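Local coordinates for carboxymuconolactone decarboxylase family protein (Thermotoga maritima, PDB 1VKE), which probably acts as an AhpD-like oxidoreductase with peroxiredoxin activity, although its physiological reaction and substrate are not established, at residues E[59-63]-E[77-82]; E[70-76]-E[110-114]; E[53-57]-E[85-91]. One frame throughout, in Å; residues are numbered along the deposited sequence.

Contact 1: E[59-63]-E[77-82]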
loop_
_atom_site.group_PDB
_atom_site.type_symbol
_atom_site.label_atom_id
_atom_site.label_comp_id
_atom_site.label_asym_id
_atom_site.label_seq_id
_atom_site.Cartn_x
_atom_site.Cartn_y
_atom_site.Cartn_z
ATOM N N GLU E 59 12.377 7.370 16.723
ATOM C CA GLU E 59 12.464 8.091 15.433
ATOM C C GLU E 59 13.010 7.211 14.297
ATOM O O GLU E 59 12.545 7.311 13.163
ATOM C CB GLU E 59 13.231 9.391 15.601
ATOM C CG GLU E 59 12.502 10.388 16.501
ATOM C CD GLU E 59 11.245 11.030 15.885
ATOM O OE1 GLU E 59 11.000 10.827 14.682
ATOM O OE2 GLU E 59 10.532 11.785 16.608
ATOM N N LEU E 60 13.945 6.323 14.607
ATOM C CA LEU E 60 14.403 5.326 13.652
ATOM C C LEU E 60 13.271 4.361 13.269
ATOM O O LEU E 60 13.127 3.979 12.115
ATOM C CB LEU E 60 15.606 4.566 14.178
ATOM C CG LEU E 60 16.902 5.379 14.156
ATOM C CD1 LEU E 60 17.881 4.663 15.098
ATOM C CD2 LEU E 60 17.487 5.510 12.754
ATOM N N MET E 61 12.426 3.978 14.212
ATOM C CA MET E 61 11.226 3.193 13.872
ATOM C C MET E 61 10.254 3.946 12.990
ATOM O O MET E 61 9.704 3.368 12.051
ATOM C CB MET E 61 10.519 2.712 15.150
ATOM C CG MET E 61 11.348 1.738 15.948
ATOM S SD MET E 61 10.584 1.426 17.573
ATOM C CE MET E 61 11.660 0.094 18.059
ATOM N N GLY E 62 10.042 5.229 13.276
ATOM C CA GLY E 62 9.224 6.058 12.427
ATOM C C GLY E 62 9.794 6.056 10.991
ATOM O O GLY E 62 9.064 6.041 9.971
ATOM N N LEU E 63 11.117 6.136 10.895
ATOM C CA LEU E 63 11.794 6.151 9.580
ATOM C C LEU E 63 11.542 4.845 8.830
ATOM O O LEU E 63 11.191 4.845 7.621
ATOM C CB LEU E 63 13.299 6.383 9.754
ATOM C CG LEU E 63 14.146 6.376 8.487
ATOM C CD1 LEU E 63 13.730 7.454 7.546
ATOM C CD2 LEU E 63 15.615 6.582 8.824
ATOM N N TYR E 77 10.618 13.992 7.621
ATOM C CA TYR E 77 10.358 14.390 8.975
ATOM C C TYR E 77 11.200 13.524 9.914
ATOM O O TYR E 77 11.925 14.013 10.777
ATOM C CB TYR E 77 8.849 14.228 9.363
ATOM C CG TYR E 77 8.655 14.503 10.831
ATOM C CD1 TYR E 77 8.506 15.790 11.309
ATOM C CD2 TYR E 77 8.579 13.451 11.752
ATOM C CE1 TYR E 77 8.399 16.038 12.695
ATOM C CE2 TYR E 77 8.472 13.703 13.125
ATOM C CZ TYR E 77 8.369 14.992 13.569
ATOM O OH TYR E 77 8.230 15.273 14.916
ATOM N N HIS E 78 11.108 12.202 9.770
ATOM C CA HIS E 78 11.878 11.335 10.707
ATOM C C HIS E 78 13.389 11.415 10.516
ATOM O O HIS E 78 14.143 11.234 11.480
ATOM C CB HIS E 78 11.351 9.916 10.640
ATOM C CG HIS E 78 9.982 9.808 11.202
ATOM N ND1 HIS E 78 9.704 9.963 12.550
ATOM C CD2 HIS E 78 8.793 9.579 10.599
ATOM C CE1 HIS E 78 8.400 9.859 12.728
ATOM N NE2 HIS E 78 7.826 9.591 11.565
ATOM N N LEU E 79 13.850 11.679 9.301
ATOM C CA LEU E 79 15.282 11.897 9.093
ATOM C C LEU E 79 15.722 13.111 9.869
ATOM O O LEU E 79 16.783 13.111 10.514
ATOM C CB LEU E 79 15.643 12.108 7.606
ATOM C CG LEU E 79 15.819 10.838 6.776
ATOM C CD1 LEU E 79 15.941 11.167 5.276
ATOM C CD2 LEU E 79 17.026 10.004 7.259
ATOM N N VAL E 80 14.966 14.205 9.791
ATOM C CA VAL E 80 15.360 15.392 10.596
ATOM C C VAL E 80 15.496 15.012 12.080
ATOM O O VAL E 80 16.473 15.354 12.750
ATOM C CB VAL E 80 14.366 16.571 10.414
ATOM C CG1 VAL E 80 14.670 17.717 11.324
ATOM C CG2 VAL E 80 14.371 17.017 8.973
ATOM N N ARG E 81 14.474 14.323 12.599
ATOM C CA ARG E 81 14.462 14.007 14.026
ATOM C C ARG E 81 15.612 13.062 14.359
ATOM O O ARG E 81 16.262 13.204 15.418
ATOM C CB ARG E 81 13.151 13.306 14.365
ATOM C CG ARG E 81 11.942 14.188 14.283
ATOM C CD ARG E 81 11.879 15.201 15.408
ATOM N NE ARG E 81 11.893 14.498 16.707
ATOM C CZ ARG E 81 12.849 14.600 17.637
ATOM N NH1 ARG E 81 13.873 15.423 17.483
ATOM N NH2 ARG E 81 12.744 13.890 18.751
ATOM N N CYS E 82 15.887 12.078 13.486
ATOM C CA CYS E 82 17.023 11.150 13.735
ATOM C C CYS E 82 18.353 11.930 13.820
ATOM O O CYS E 82 19.188 11.712 14.704
ATOM C CB CYS E 82 17.150 10.115 12.642
ATOM S SG CYS E 82 15.831 8.828 12.714
HETATM O O HOH W 1 8.187 13.069 16.465
#

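Contact 2: E[70-76]-E[110-114]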
loop_
_atom_site.group_PDB
_atom_site.type_symbol
_atom_site.label_atom_id
_atom_site.label_comp_id
_atom_site.label_asym_id
_atom_site.label_seq_id
_atom_site.Cartn_x
_atom_site.Cartn_y
_atom_site.Cartn_z
ATOM N N ARG E 70 6.349 4.119 1.937
ATOM C CA ARG E 70 6.673 4.970 0.809
ATOM C C ARG E 70 6.043 6.361 0.922
ATOM O O ARG E 70 5.400 6.831 -0.018
ATOM C CB ARG E 70 6.285 4.273 -0.491
ATOM C CG ARG E 70 7.171 3.137 -0.809
ATOM C CD ARG E 70 6.915 2.560 -2.185
ATOM N NE ARG E 70 5.700 1.777 -2.252
ATOM C CZ ARG E 70 4.850 1.720 -3.314
ATOM N NH1 ARG E 70 4.959 2.497 -4.390
ATOM N NH2 ARG E 70 3.839 0.921 -3.214
ATOM N N CYS E 71 6.219 6.998 2.081
ATOM C CA CYS E 71 5.761 8.391 2.302
ATOM C C CYS E 71 6.940 9.330 2.396
ATOM O O CYS E 71 7.604 9.386 3.425
ATOM C CB CYS E 71 4.987 8.440 3.621
ATOM S SG CYS E 71 4.412 10.145 4.055
ATOM N N ASP E 72 7.198 10.089 1.318
ATOM C CA ASP E 72 8.361 10.945 1.298
ATOM C C ASP E 72 8.395 12.012 2.365
ATOM O O ASP E 72 9.439 12.257 2.966
ATOM C CB ASP E 72 8.533 11.559 -0.078
ATOM C CG ASP E 72 9.015 10.537 -1.096
ATOM O OD1 ASP E 72 9.756 9.598 -0.731
ATOM O OD2 ASP E 72 8.645 10.570 -2.259
ATOM N N ASP E 73 7.286 12.713 2.583
ATOM C CA ASP E 73 7.312 13.780 3.598
ATOM C C ASP E 73 7.501 13.173 4.990
ATOM O O ASP E 73 8.121 13.797 5.868
ATOM C CB ASP E 73 5.998 14.548 3.616
ATOM C CG ASP E 73 5.947 15.656 2.624
ATOM O OD1 ASP E 73 6.955 15.951 1.951
ATOM O OD2 ASP E 73 4.868 16.253 2.449
ATOM N N CYS E 74 6.976 11.967 5.233
ATOM C CA CYS E 74 7.138 11.308 6.530
ATOM C C CYS E 74 8.602 10.880 6.715
ATOM O O CYS E 74 9.208 11.015 7.800
ATOM C CB CYS E 74 6.294 10.043 6.651
ATOM S SG CYS E 74 4.549 10.270 6.230
ATOM N N ILE E 75 9.187 10.361 5.639
ATOM C CA ILE E 75 10.608 9.989 5.646
ATOM C C ILE E 75 11.473 11.203 6.018
ATOM O O ILE E 75 12.384 11.151 6.886
ATOM C CB ILE E 75 11.052 9.449 4.253
ATOM C CG1 ILE E 75 10.399 8.087 4.016
ATOM C CG2 ILE E 75 12.616 9.334 4.190
ATOM C CD1 ILE E 75 10.560 7.568 2.623
ATOM N N ARG E 76 11.203 12.313 5.337
ATOM C CA ARG E 76 11.934 13.567 5.611
ATOM C C ARG E 76 11.834 14.021 7.077
ATOM O O ARG E 76 12.835 14.356 7.710
ATOM C CB ARG E 76 11.469 14.688 4.694
ATOM C CG ARG E 76 11.935 14.586 3.270
ATOM C CD ARG E 76 11.284 15.687 2.354
ATOM N NE ARG E 76 11.412 15.360 0.930
ATOM C CZ ARG E 76 10.398 15.134 0.066
ATOM N NH1 ARG E 76 9.121 15.179 0.444
ATOM N NH2 ARG E 76 10.677 14.857 -1.208
ATOM N N HIS E 110 12.342 6.010 -3.135
ATOM C CA HIS E 110 12.227 6.696 -1.864
ATOM C C HIS E 110 13.508 6.670 -1.081
ATOM O O HIS E 110 13.847 7.645 -0.426
ATOM C CB HIS E 110 11.086 6.090 -1.046
ATOM C CG HIS E 110 9.794 6.214 -1.754
ATOM N ND1 HIS E 110 9.022 7.346 -1.696
ATOM C CD2 HIS E 110 9.192 5.386 -2.639
ATOM C CE1 HIS E 110 7.957 7.183 -2.467
ATOM N NE2 HIS E 110 8.063 6.025 -3.091
ATOM N N LEU E 111 14.235 5.564 -1.153
ATOM C CA LEU E 111 15.548 5.460 -0.485
ATOM C C LEU E 111 16.527 6.444 -1.117
ATOM O O LEU E 111 17.309 7.111 -0.418
ATOM C CB LEU E 111 16.051 4.026 -0.587
ATOM C CG LEU E 111 17.488 3.780 -0.161
ATOM C CD1 LEU E 111 17.596 3.959 1.335
ATOM C CD2 LEU E 111 17.926 2.394 -0.589
ATOM N N ARG E 112 16.472 6.595 -2.425
ATOM C CA ARG E 112 17.289 7.588 -3.128
ATOM C C ARG E 112 17.007 8.988 -2.628
ATOM O O ARG E 112 17.941 9.767 -2.328
ATOM C CB ARG E 112 17.023 7.517 -4.629
ATOM C CG ARG E 112 17.529 8.700 -5.443
ATOM C CD ARG E 112 17.149 8.626 -6.925
ATOM N NE ARG E 112 16.154 9.636 -7.315
ATOM C CZ ARG E 112 14.832 9.575 -7.103
ATOM N NH1 ARG E 112 14.270 8.555 -6.466
ATOM N NH2 ARG E 112 14.066 10.576 -7.531
ATOM N N ARG E 113 15.738 9.331 -2.522
ATOM C CA ARG E 113 15.367 10.640 -2.029
ATOM C C ARG E 113 15.803 10.810 -0.583
ATOM O O ARG E 113 16.242 11.893 -0.181
ATOM C CB ARG E 113 13.850 10.869 -2.202
ATOM C CG ARG E 113 13.523 11.077 -3.645
ATOM C CD ARG E 113 12.223 11.693 -3.855
ATOM N NE ARG E 113 11.199 10.689 -3.738
ATOM C CZ ARG E 113 10.753 9.944 -4.752
ATOM N NH1 ARG E 113 11.256 10.040 -5.967
ATOM N NH2 ARG E 113 9.793 9.071 -4.535
ATOM N N ALA E 114 15.684 9.759 0.204
ATOM C CA ALA E 114 16.072 9.803 1.606
ATOM C C ALA E 114 17.565 10.099 1.762
ATOM O O ALA E 114 17.944 10.912 2.606
ATOM C CB ALA E 114 15.719 8.503 2.311
HETATM O O HOH W 2 7.648 3.777 -5.063
HETATM O O HOH W 3 5.789 5.531 -4.613
HETATM O O HOH W 4 12.224 9.722 0.552
#

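Contact 3: E[53-57]-E[85-91]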
loop_
_atom_site.group_PDB
_atom_site.type_symbol
_atom_site.label_atom_id
_atom_site.label_comp_id
_atom_site.label_asym_id
_atom_site.label_seq_id
_atom_site.Cartn_x
_atom_site.Cartn_y
_atom_site.Cartn_z
ATOM N N LEU E 53 11.676 2.850 25.409
ATOM C CA LEU E 53 12.460 3.093 24.218
ATOM C C LEU E 53 12.798 4.574 24.108
ATOM O O LEU E 53 11.946 5.432 24.369
ATOM C CB LEU E 53 11.711 2.664 22.949
ATOM C CG LEU E 53 11.287 1.205 22.833
ATOM C CD1 LEU E 53 10.558 1.006 21.546
ATOM C CD2 LEU E 53 12.488 0.309 22.896
ATOM N N ASP E 54 14.048 4.857 23.774
ATOM C CA ASP E 54 14.505 6.226 23.710
ATOM C C ASP E 54 14.114 6.911 22.426
ATOM O O ASP E 54 13.591 6.271 21.489
ATOM C CB ASP E 54 15.999 6.372 24.000
ATOM C CG ASP E 54 16.922 5.826 22.933
ATOM O OD1 ASP E 54 16.534 5.460 21.814
ATOM O OD2 ASP E 54 18.155 5.770 23.174
ATOM N N VAL E 55 14.272 8.228 22.405
ATOM C CA VAL E 55 13.770 8.974 21.276
ATOM C C VAL E 55 14.488 8.599 19.971
ATOM O O VAL E 55 13.842 8.451 18.894
ATOM C CB VAL E 55 13.741 10.479 21.531
ATOM C CG1 VAL E 55 15.117 10.999 21.800
ATOM C CG2 VAL E 55 13.068 11.205 20.393
ATOM N N LYS E 56 15.804 8.392 20.026
ATOM C CA LYS E 56 16.500 8.018 18.790
ATOM C C LYS E 56 15.923 6.732 18.200
ATOM O O LYS E 56 15.631 6.639 16.977
ATOM C CB LYS E 56 17.999 7.855 19.028
ATOM C CG LYS E 56 18.755 7.566 17.755
ATOM C CD LYS E 56 20.257 7.654 17.946
ATOM C CE LYS E 56 20.811 6.529 18.714
ATOM N NZ LYS E 56 22.299 6.653 18.712
ATOM N N THR E 57 15.670 5.768 19.069
ATOM C CA THR E 57 15.110 4.489 18.669
ATOM C C THR E 57 13.737 4.673 18.052
ATOM O O THR E 57 13.436 4.081 16.997
ATOM C CB THR E 57 15.022 3.573 19.869
ATOM O OG1 THR E 57 16.356 3.267 20.350
ATOM C CG2 THR E 57 14.425 2.228 19.473
ATOM N N GLU E 85 18.581 13.950 17.025
ATOM C CA GLU E 85 18.799 13.074 18.164
ATOM C C GLU E 85 20.129 12.324 18.099
ATOM O O GLU E 85 20.379 11.426 18.913
ATOM C CB GLU E 85 17.643 12.089 18.298
ATOM C CG GLU E 85 16.308 12.711 18.622
ATOM C CD GLU E 85 16.262 13.408 19.982
ATOM O OE1 GLU E 85 17.084 13.093 20.881
ATOM O OE2 GLU E 85 15.372 14.264 20.134
ATOM N N GLY E 86 20.994 12.705 17.161
ATOM C CA GLY E 86 22.381 12.237 17.165
ATOM C C GLY E 86 22.585 10.893 16.489
ATOM O O GLY E 86 23.614 10.256 16.686
ATOM N N ALA E 87 21.622 10.449 15.676
ATOM C CA ALA E 87 21.832 9.217 14.924
ATOM C C ALA E 87 22.951 9.399 13.914
ATOM O O ALA E 87 23.047 10.463 13.310
ATOM C CB ALA E 87 20.571 8.770 14.213
ATOM N N SER E 88 23.765 8.362 13.735
ATOM C CA SER E 88 24.831 8.366 12.706
ATOM C C SER E 88 24.306 7.916 11.367
ATOM O O SER E 88 23.277 7.238 11.286
ATOM C CB SER E 88 25.966 7.439 13.118
ATOM O OG SER E 88 25.561 6.079 13.056
ATOM N N ASP E 89 25.020 8.258 10.287
ATOM C CA ASP E 89 24.645 7.746 8.948
ATOM C C ASP E 89 24.618 6.221 8.926
ATOM O O ASP E 89 23.686 5.662 8.322
ATOM C CB ASP E 89 25.571 8.242 7.833
ATOM C CG ASP E 89 25.361 9.725 7.503
ATOM O OD1 ASP E 89 24.441 10.365 8.070
ATOM O OD2 ASP E 89 26.055 10.329 6.643
ATOM N N GLU E 90 25.579 5.585 9.607
ATOM C CA GLU E 90 25.588 4.127 9.698
ATOM C C GLU E 90 24.290 3.550 10.334
ATOM O O GLU E 90 23.729 2.566 9.843
ATOM C CB GLU E 90 26.826 3.609 10.431
ATOM C CG GLU E 90 26.965 2.098 10.305
ATOM C CD GLU E 90 28.372 1.582 10.644
ATOM O OE1 GLU E 90 29.289 2.409 10.903
ATOM O OE2 GLU E 90 28.555 0.333 10.663
ATOM N N GLU E 91 23.845 4.160 11.436
ATOM C CA GLU E 91 22.628 3.719 12.103
ATOM C C GLU E 91 21.437 3.909 11.176
ATOM O O GLU E 91 20.621 2.996 10.985
ATOM C CB GLU E 91 22.396 4.512 13.407
ATOM C CG GLU E 91 23.367 4.156 14.535
ATOM C CD GLU E 91 23.225 5.054 15.759
ATOM O OE1 GLU E 91 23.121 6.300 15.602
ATOM O OE2 GLU E 91 23.281 4.525 16.884
HETATM O O HOH W 5 24.678 7.529 17.182
#

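Contact 1: E[59-63]-E[77-82]
Leu63, Leu79 and Cys82 form the apolar centre of an antiparallel helix hairpin of the AhpD-like fold, in which helices 55-68 and 72-84 pack with local axes 8.5 Å apart at 155°. Leu63 CD2 lies 4.0 Å from Leu79 CD2, and Cys82 SG, a compact thiol, fits 3.7 Å from Leu60 CD2. Next comes Gly62: a beta carbon would collide with His78, whereas the bare CA sits 3.8 Å from the imidazole centroid, over its face, a CH-pi contact. At the polar edge Glu59 is a knob in a hole made by Tyr77, His78, Arg81 and Cys82. Its long side chain brings a carboxylate that serves several partners: His78 ND1 donates to Glu59 OE1 at 2.6 Å, and Arg81 NE forms a salt bridge to Glu59 OE2 at 3.0 Å. Glu59 and His78, the latter one helical turn after Cys74, stand where AhpD has the glutamate and histidine of its proton relay, so a similar role is possible. Water 1 joins Glu59 OE2 to Tyr77 OH, 2.7 Å from each.

Contact 2: E[70-76]-E[110-114]
Arg70 lays the aliphatic start of its side chain over one face of the His110 imidazole, its CB 3.8 Å from the ring centroid in a CH-pi contact. Arg70 is the positive-phi residue of a Schellman motif that ends helix 55-68, and its guanidinium leads away to Leu69 O of the fourth subunit; waters 2 and 3 link its NH1 to His110 NE2, the bond from NH1 to water 3 being weak. At the ring edge Asp72, in the first turn of helix 72-84, accepts from the other imidazole nitrogen: His110 ND1 to Asp72 OD1 is 2.6 Å. An aspartate suits this place because its two oxygens can serve two partners: the same carboxylate also forms a salt bridge with Arg113, one helical turn beyond His110, Arg113 NE lying 3.0 Å from Asp72 OD2. Water 4 ties Asp72 OD1 to His110 O. Deeper in, the helices meet through small apolar groups, Ile75 CG2 being 3.7 Å from Ala114 CB, with Leu63 and Ser66 of helix 55-68 also against Ile75. The local axes run 10.2 Å apart at 36°. Cys71, at the N-cap, and Cys74 form a CXXC disulfide, SG to SG 2.2 Å, which faces Pro109 of the third subunit; such a pair, as in AhpD relatives, is consistent with thiol-disulfide chemistry. The Asp72 carboxylate, shared by His110 and Arg113, thus ties the start of helix 72-84, where the disulfide sits, to helix 108-127.

Contact 3: E[53-57]-E[85-91]
This is a surface contact, largely polar, between the start of helix 55-68 and the chain running from the turn after helix 72-84 into the first turn of helix 89-103. Lys56 does most of the bridging: its methylenes run along the turn, with CD 3.9 Å from Ala87 CB, and its amine reaches Glu91, NZ to OE2 3.0 Å, in a salt bridge. A long, flexible lysine suits this span, apolar along its length and charged at its tip. Water 5 binds Lys56 NZ, Gly86 O and Glu91 OE1. Val55, modelled in two conformers, comes close to Glu85, whose carboxylate pairs with Arg81. In the segment 53-57, Asp54 N-caps helix 55-68, accepting from Thr57 N at OD1, 2.9 Å. Gly86, at positive phi, ends helix 72-84 as the C-prime residue of a Schellman motif; two residues on, Ser88 and Glu91 form a capping box, Glu91 N to Ser88 OG 3.0 Å and Ser88 N to Glu91 OE1 2.9 Å, the classic start of a helix.

In the fold
Contact 1 is the buried core, contact 2 is partly buried and contact 3 lies at the surface. Helix 72-84 serves both contact 1 and contact 2, which touch where Leu79 CD1 comes 3.3 Å from Ala114 O; helix 55-68 serves contacts 1 and 3, joined by a probable hydrogen bond from Ala87 N to Cys82 O at 2.9 Å. Contacts 2 and 3 stay apart, their centres about 17 Å from each other. Contacts 1 and 2 each pair a buried histidine with a carboxylate that also binds an arginine, whereas contact 3 relies on a lysine salt bridge and helix caps. Subunit neighbours differ too: the second meets contacts 1 and 3, the third and fourth contact 2.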